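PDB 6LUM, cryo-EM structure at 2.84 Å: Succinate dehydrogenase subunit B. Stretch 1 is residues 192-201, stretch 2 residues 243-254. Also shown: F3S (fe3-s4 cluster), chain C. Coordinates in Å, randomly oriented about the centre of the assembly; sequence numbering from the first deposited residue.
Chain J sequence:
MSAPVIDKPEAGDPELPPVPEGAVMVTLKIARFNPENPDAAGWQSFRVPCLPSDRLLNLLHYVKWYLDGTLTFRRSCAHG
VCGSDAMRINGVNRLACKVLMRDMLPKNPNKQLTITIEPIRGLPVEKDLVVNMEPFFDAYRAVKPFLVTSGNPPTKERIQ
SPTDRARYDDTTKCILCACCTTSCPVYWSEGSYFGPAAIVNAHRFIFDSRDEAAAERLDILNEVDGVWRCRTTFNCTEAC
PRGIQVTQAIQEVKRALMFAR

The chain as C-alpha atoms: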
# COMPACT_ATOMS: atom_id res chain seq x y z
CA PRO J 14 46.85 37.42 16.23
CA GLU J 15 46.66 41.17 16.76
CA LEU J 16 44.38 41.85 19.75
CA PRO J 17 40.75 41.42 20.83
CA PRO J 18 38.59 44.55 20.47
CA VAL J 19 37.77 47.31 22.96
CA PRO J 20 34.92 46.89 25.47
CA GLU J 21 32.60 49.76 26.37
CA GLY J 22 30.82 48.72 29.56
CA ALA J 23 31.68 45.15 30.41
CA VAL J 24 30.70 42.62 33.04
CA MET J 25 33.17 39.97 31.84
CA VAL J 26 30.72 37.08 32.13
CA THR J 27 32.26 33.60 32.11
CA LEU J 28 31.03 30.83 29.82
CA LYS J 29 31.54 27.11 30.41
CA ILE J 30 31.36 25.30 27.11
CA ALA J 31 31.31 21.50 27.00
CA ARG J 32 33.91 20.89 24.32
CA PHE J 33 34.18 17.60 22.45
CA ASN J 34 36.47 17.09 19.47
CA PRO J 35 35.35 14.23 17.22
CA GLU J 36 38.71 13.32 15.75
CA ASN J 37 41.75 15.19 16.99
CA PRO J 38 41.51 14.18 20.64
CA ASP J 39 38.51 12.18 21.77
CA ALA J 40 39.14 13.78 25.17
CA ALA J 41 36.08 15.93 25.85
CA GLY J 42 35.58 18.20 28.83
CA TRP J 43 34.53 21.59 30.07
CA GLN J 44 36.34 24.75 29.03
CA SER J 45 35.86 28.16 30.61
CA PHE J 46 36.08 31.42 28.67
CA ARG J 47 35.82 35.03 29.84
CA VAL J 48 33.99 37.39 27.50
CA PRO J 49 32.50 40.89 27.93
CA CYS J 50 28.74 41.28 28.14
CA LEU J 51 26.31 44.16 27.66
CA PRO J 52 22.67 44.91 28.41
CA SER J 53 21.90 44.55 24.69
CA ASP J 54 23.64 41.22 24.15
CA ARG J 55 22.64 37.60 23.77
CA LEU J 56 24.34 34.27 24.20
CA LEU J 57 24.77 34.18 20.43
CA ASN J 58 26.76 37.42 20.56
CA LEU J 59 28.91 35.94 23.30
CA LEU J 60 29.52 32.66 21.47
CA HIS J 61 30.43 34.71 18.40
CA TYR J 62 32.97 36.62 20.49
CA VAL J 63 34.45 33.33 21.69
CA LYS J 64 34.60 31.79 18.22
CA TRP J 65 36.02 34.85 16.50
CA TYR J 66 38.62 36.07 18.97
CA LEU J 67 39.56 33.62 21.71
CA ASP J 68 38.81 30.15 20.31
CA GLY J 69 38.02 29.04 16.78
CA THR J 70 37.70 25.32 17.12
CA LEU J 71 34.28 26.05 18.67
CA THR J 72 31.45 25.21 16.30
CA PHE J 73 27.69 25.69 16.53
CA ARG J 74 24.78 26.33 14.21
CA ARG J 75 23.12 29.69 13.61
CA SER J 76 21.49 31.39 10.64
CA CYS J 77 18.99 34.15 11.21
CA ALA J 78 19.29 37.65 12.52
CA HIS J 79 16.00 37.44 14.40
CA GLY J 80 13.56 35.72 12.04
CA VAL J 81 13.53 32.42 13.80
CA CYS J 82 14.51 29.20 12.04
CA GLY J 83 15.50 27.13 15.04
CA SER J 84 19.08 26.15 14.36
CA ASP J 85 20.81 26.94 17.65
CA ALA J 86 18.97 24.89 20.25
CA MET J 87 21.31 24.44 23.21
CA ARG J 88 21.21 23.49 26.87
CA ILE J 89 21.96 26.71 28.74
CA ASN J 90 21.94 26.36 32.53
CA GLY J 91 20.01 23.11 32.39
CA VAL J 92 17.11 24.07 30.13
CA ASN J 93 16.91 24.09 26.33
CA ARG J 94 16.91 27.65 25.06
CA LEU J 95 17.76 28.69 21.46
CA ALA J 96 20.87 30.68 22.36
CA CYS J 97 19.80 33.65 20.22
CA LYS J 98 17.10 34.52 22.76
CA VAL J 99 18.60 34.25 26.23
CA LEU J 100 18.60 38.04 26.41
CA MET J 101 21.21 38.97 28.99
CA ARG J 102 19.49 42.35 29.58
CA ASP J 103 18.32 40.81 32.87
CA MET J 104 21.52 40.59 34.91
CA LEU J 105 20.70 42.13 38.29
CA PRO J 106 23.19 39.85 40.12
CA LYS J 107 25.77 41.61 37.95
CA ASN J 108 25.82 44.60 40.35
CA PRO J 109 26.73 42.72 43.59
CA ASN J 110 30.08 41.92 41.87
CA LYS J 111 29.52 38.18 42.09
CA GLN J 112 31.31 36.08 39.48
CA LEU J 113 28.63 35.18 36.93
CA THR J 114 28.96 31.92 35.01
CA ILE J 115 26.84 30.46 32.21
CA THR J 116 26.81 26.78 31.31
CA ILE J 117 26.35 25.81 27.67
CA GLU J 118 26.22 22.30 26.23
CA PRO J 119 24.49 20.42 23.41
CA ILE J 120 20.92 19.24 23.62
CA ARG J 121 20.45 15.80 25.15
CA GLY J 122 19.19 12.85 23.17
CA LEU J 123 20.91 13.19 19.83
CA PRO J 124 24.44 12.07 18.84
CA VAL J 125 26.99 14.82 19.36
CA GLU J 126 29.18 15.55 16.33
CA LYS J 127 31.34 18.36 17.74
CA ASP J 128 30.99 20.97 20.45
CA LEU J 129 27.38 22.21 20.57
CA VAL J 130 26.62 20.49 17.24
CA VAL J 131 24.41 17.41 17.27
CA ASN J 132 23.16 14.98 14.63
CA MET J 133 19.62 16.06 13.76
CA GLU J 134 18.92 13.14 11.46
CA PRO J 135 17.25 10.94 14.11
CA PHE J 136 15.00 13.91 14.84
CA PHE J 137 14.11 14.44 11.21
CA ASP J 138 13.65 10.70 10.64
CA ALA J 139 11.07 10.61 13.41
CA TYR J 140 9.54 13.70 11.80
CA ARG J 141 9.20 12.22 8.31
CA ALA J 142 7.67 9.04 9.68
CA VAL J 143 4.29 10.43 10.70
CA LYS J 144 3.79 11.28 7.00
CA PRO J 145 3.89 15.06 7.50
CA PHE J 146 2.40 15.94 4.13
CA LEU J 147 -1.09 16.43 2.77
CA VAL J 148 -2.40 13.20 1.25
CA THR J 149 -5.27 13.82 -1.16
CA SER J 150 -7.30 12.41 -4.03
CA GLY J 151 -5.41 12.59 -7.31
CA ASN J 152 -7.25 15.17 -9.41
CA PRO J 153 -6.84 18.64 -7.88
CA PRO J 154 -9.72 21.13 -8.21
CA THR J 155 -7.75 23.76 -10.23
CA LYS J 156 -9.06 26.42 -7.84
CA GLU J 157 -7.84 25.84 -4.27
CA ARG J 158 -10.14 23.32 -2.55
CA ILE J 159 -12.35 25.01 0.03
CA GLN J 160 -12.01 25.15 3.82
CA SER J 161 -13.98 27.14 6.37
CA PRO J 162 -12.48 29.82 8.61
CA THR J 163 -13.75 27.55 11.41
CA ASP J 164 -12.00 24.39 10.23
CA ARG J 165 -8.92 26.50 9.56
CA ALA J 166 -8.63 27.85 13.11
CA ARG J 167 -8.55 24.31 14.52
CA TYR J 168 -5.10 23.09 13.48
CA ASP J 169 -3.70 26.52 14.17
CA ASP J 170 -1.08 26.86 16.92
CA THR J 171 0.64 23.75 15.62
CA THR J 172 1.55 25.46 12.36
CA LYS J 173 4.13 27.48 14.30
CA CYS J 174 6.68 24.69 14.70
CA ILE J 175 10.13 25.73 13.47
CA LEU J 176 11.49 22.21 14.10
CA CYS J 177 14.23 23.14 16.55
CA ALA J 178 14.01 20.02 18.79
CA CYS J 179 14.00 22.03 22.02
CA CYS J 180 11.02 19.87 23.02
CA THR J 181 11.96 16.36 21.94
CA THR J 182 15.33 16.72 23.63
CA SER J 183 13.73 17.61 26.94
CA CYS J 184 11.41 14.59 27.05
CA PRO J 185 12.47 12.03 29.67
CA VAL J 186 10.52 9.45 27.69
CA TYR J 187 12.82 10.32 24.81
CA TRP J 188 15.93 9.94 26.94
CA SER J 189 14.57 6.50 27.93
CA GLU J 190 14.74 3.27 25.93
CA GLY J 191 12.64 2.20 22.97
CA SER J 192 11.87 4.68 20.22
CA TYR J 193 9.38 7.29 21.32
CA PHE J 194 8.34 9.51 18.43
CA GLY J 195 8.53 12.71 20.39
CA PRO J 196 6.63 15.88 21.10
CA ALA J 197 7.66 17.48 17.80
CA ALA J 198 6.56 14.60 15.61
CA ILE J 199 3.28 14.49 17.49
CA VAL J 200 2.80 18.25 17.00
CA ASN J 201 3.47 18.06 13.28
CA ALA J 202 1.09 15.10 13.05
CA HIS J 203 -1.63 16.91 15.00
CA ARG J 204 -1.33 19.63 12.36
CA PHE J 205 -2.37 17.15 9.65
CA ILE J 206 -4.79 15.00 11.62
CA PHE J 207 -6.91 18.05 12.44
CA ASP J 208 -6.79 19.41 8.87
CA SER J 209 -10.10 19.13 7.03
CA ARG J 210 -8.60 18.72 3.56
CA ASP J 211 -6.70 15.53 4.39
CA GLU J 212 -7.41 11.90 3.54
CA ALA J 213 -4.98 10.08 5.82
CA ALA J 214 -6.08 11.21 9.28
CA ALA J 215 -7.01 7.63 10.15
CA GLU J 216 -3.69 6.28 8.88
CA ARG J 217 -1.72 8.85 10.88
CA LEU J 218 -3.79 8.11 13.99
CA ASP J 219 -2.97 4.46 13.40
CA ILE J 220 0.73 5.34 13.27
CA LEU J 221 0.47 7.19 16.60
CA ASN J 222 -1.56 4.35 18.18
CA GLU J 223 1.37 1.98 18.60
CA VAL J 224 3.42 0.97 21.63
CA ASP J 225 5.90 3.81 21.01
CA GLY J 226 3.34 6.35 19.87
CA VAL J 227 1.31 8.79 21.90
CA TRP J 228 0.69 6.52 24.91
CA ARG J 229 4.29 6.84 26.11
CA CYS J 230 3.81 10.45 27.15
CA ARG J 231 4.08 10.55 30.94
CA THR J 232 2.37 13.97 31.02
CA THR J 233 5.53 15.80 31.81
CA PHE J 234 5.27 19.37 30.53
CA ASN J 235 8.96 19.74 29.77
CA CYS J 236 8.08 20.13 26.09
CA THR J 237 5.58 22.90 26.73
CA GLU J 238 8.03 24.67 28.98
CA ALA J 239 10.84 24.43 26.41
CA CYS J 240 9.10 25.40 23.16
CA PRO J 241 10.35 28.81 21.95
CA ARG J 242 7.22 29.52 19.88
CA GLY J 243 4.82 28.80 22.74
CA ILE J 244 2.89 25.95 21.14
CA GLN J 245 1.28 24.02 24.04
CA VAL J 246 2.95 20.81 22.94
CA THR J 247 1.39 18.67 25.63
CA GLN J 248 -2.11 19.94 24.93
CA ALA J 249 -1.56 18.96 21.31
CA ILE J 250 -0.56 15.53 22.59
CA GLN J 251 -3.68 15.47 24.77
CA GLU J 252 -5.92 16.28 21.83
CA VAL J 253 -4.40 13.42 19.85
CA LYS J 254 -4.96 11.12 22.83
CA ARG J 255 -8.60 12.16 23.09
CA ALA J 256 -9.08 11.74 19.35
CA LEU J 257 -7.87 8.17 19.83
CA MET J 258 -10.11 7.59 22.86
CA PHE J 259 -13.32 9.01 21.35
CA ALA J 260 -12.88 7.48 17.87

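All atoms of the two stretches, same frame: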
# COMPACT_ATOMS: atom_id res chain seq x y z
N SER J 192 11.84 3.56 21.16
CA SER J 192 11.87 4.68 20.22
C SER J 192 10.56 5.45 20.30
O SER J 192 9.65 5.25 19.50
CB SER J 192 12.13 4.19 18.81
OG SER J 192 13.45 3.68 18.70
N TYR J 193 10.48 6.36 21.26
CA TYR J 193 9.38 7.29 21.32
C TYR J 193 9.48 8.25 20.15
O TYR J 193 10.57 8.69 19.79
CB TYR J 193 9.42 8.05 22.65
CG TYR J 193 8.30 9.01 22.92
CD1 TYR J 193 7.02 8.74 22.55
CD2 TYR J 193 8.54 10.18 23.59
CE1 TYR J 193 6.02 9.61 22.82
CE2 TYR J 193 7.55 11.05 23.86
CZ TYR J 193 6.29 10.76 23.47
OH TYR J 193 5.30 11.65 23.74
N PHE J 194 8.34 8.54 19.52
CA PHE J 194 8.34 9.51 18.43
C PHE J 194 8.84 10.86 18.90
O PHE J 194 9.88 11.35 18.46
CB PHE J 194 6.94 9.64 17.84
CG PHE J 194 6.66 8.67 16.75
CD1 PHE J 194 7.52 8.54 15.69
CD2 PHE J 194 5.52 7.89 16.78
CE1 PHE J 194 7.26 7.65 14.69
CE2 PHE J 194 5.26 7.01 15.78
CZ PHE J 194 6.13 6.88 14.73
N GLY J 195 8.11 11.48 19.81
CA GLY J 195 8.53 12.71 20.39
C GLY J 195 7.47 13.77 20.29
O GLY J 195 6.56 13.72 19.46
N PRO J 196 7.58 14.77 21.15
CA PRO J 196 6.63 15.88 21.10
C PRO J 196 6.55 16.55 19.74
O PRO J 196 5.46 16.93 19.32
CB PRO J 196 7.18 16.83 22.16
CG PRO J 196 8.00 16.01 23.02
CD PRO J 196 8.54 14.91 22.24
N ALA J 197 7.67 16.71 19.04
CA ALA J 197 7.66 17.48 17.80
C ALA J 197 7.00 16.71 16.68
O ALA J 197 6.26 17.30 15.87
CB ALA J 197 9.08 17.85 17.41
N ALA J 198 7.26 15.41 16.58
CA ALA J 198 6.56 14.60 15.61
C ALA J 198 5.07 14.56 15.90
O ALA J 198 4.25 14.61 14.99
CB ALA J 198 7.13 13.19 15.60
N ILE J 199 4.70 14.51 17.18
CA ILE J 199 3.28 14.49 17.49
C ILE J 199 2.62 15.84 17.20
O ILE J 199 1.46 15.89 16.79
CB ILE J 199 3.06 14.03 18.93
CG1 ILE J 199 3.52 12.59 19.07
CG2 ILE J 199 1.62 14.16 19.31
CD1 ILE J 199 3.78 12.16 20.47
N VAL J 200 3.34 16.94 17.36
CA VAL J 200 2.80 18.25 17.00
C VAL J 200 2.58 18.34 15.49
O VAL J 200 1.51 18.75 15.02
CB VAL J 200 3.73 19.37 17.49
CG1 VAL J 200 3.49 20.62 16.72
CG2 VAL J 200 3.49 19.62 18.92
N ASN J 201 3.59 17.97 14.72
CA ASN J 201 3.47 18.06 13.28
C ASN J 201 2.55 17.00 12.69
O ASN J 201 2.22 17.08 11.51
CB ASN J 201 4.85 17.97 12.65
CG ASN J 201 5.65 19.22 12.88
OD1 ASN J 201 5.50 20.20 12.16
ND2 ASN J 201 6.48 19.19 13.90
N GLY J 243 5.99 28.86 21.89
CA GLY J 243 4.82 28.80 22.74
C GLY J 243 3.69 28.02 22.10
O GLY J 243 2.68 28.62 21.74
N ILE J 244 3.83 26.71 21.96
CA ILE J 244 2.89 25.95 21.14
C ILE J 244 1.89 25.13 21.95
O ILE J 244 0.83 24.78 21.41
CB ILE J 244 3.65 25.07 20.13
CG1 ILE J 244 3.95 25.86 18.87
CG2 ILE J 244 2.90 23.81 19.75
CD1 ILE J 244 4.52 25.05 17.80
N GLN J 245 2.13 24.90 23.25
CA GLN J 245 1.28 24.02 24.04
C GLN J 245 1.40 22.59 23.53
O GLN J 245 0.41 21.97 23.12
CB GLN J 245 -0.18 24.46 24.04
CG GLN J 245 -0.39 25.93 24.26
CD GLN J 245 0.01 26.36 25.64
OE1 GLN J 245 0.57 27.43 25.83
NE2 GLN J 245 -0.26 25.52 26.62
N VAL J 246 2.63 22.10 23.54
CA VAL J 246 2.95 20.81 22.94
C VAL J 246 2.17 19.70 23.61
O VAL J 246 1.66 18.79 22.95
CB VAL J 246 4.46 20.58 23.00
CG1 VAL J 246 4.86 19.46 22.12
CG2 VAL J 246 5.20 21.83 22.63
N THR J 247 2.06 19.75 24.93
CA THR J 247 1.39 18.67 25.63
C THR J 247 -0.12 18.73 25.49
O THR J 247 -0.77 17.70 25.58
CB THR J 247 1.76 18.70 27.09
OG1 THR J 247 1.22 17.54 27.73
CG2 THR J 247 1.17 19.89 27.68
N GLN J 248 -0.69 19.90 25.25
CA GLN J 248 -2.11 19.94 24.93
C GLN J 248 -2.37 19.43 23.53
O GLN J 248 -3.42 18.83 23.28
CB GLN J 248 -2.63 21.35 25.08
CG GLN J 248 -4.06 21.50 24.75
CD GLN J 248 -4.52 22.89 24.98
OE1 GLN J 248 -4.05 23.56 25.90
NE2 GLN J 248 -5.43 23.36 24.15
N ALA J 249 -1.45 19.64 22.60
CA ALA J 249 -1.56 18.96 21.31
C ALA J 249 -1.53 17.45 21.48
O ALA J 249 -2.33 16.72 20.86
CB ALA J 249 -0.45 19.41 20.38
N ILE J 250 -0.63 16.96 22.32
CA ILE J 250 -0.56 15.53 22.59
C ILE J 250 -1.85 15.04 23.24
O ILE J 250 -2.33 13.95 22.95
CB ILE J 250 0.67 15.21 23.46
CG1 ILE J 250 1.94 15.60 22.72
CG2 ILE J 250 0.71 13.75 23.79
CD1 ILE J 250 3.13 15.55 23.54
N GLN J 251 -2.43 15.85 24.13
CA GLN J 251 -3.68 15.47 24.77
C GLN J 251 -4.81 15.38 23.77
O GLN J 251 -5.65 14.49 23.84
CB GLN J 251 -4.03 16.45 25.87
CG GLN J 251 -5.25 16.03 26.63
CD GLN J 251 -6.20 17.16 26.91
OE1 GLN J 251 -6.45 18.01 26.07
NE2 GLN J 251 -6.76 17.16 28.11
N GLU J 252 -4.87 16.33 22.83
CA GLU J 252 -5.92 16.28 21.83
C GLU J 252 -5.78 15.07 20.93
O GLU J 252 -6.79 14.49 20.51
CB GLU J 252 -5.91 17.55 21.00
CG GLU J 252 -6.21 18.78 21.80
CD GLU J 252 -6.43 19.99 20.93
OE1 GLU J 252 -6.74 19.81 19.74
OE2 GLU J 252 -6.29 21.12 21.43
N VAL J 253 -4.56 14.66 20.62
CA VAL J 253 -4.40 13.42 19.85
C VAL J 253 -4.84 12.22 20.67
O VAL J 253 -5.48 11.29 20.16
CB VAL J 253 -2.96 13.28 19.34
CG1 VAL J 253 -2.80 11.97 18.64
CG2 VAL J 253 -2.63 14.41 18.41
N LYS J 254 -4.51 12.21 21.97
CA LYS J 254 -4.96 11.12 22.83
C LYS J 254 -6.47 11.03 22.88
O LYS J 254 -7.04 9.94 22.84
CB LYS J 254 -4.41 11.30 24.24
CG LYS J 254 -3.10 10.65 24.50
CD LYS J 254 -2.47 11.29 25.69
CE LYS J 254 -1.25 10.56 26.14
NZ LYS J 254 -0.72 11.21 27.34
FE1 F3S C . 7.79 14.31 27.30
FE3 F3S C . 4.78 14.09 27.67
FE4 F3S C . 6.03 16.76 27.02
S1 F3S C . 6.48 12.76 28.12
S2 F3S C . 8.17 16.47 27.44
S3 F3S C . 6.06 14.80 26.06
S4 F3S C . 4.09 16.17 27.87

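The unusual feature of this contact is that a purely apolar helix pairing ends against an iron-sulfur cluster. No hydrogen bond crosses between the two stretches, yet residues from both approach the Fe3-S4 group, and Tyr 193, Pro 196 and Ile 250 converge on one sulfur, S3. Pro 196 CG lies 3.8 Å from S3 of the cluster, Ile 250 CD1 lies 3.9 Å from the same S3, and Tyr 193 OH approaches it to 4.0 Å. Thr 247 points its CA-to-CB bond away from stretch 1 and spends its side chain on the cluster instead, with OG1 3.2 Å from S4.

The frame is two helices, 196-201 and 246-254, whose axes come within 9.1 Å. The axes cross at 60°, and the contact buries 342 Å², summed over both sides. The CA atoms of Val 200 and Ala 249 are 6.2 Å apart, those of Pro 196 and Val 246 6.4 Å, and those of Ile 199 and Ile 250 6.5 Å. At the first of these pairs the side chain on stretch 2 is a single methyl, Ala 249 CB, 4.2 Å from Val 200 CG2.

Val 200 has the largest covered area of any residue here. Its chi1 is t, and CG2 reaches Val 246 CG1 at 3.5 Å and Ile 244 CG2 at 4.3 Å in addition to the alanine methyl. One methyl of this branched side chain, CG2, thus touches three residues of stretch 2, including one that precedes the helix. Val 246 CG1 is shared in turn, because Pro 196 CB also meets it at 3.5 Å. A proline in the first turn of a helix costs no hydrogen bond, since its nitrogen would have no partner within the helix; here its ring serves both the packing and the cluster.

One turn along, Ile 199 points toward stretch 2, and its CG2 lies 3.7 Å from Ile 250 CG1 and 4.4 Å from Val 253 CG2. Ile 250 leaves its backbone sideways, but with chi1 m and chi2 t its end comes nearer to stretch 1. Its CD1 lies 4.3 Å from Pro 196 CA and 4.5 Å from Tyr 193 OH, so the methyl that meets stretch 1 also borders S3.

The hydrogen bonds found within the stretches stay on each one's own backbone. Both helices have regular i to i+4 bonds, as in Val 200 N to Pro 196 O at 2.9 Å and Ile 250 N to Val 246 O at 3.0 Å. Asn 201 ND2 donates to Ala 197 O at 2.7 Å, back along its own helix. Gly 195, at the N-cap, has phi/psi of 128/159, where a CB would jam against the preceding carbonyl oxygen and lie 3.3 Å from Pro 196 CD; this backbone calls for glycine. The rules to read are these: branched aliphatics fill a steep crossing, an alanine sits at the closest backbone pair, and apolar groups from both helices adjoin the cluster.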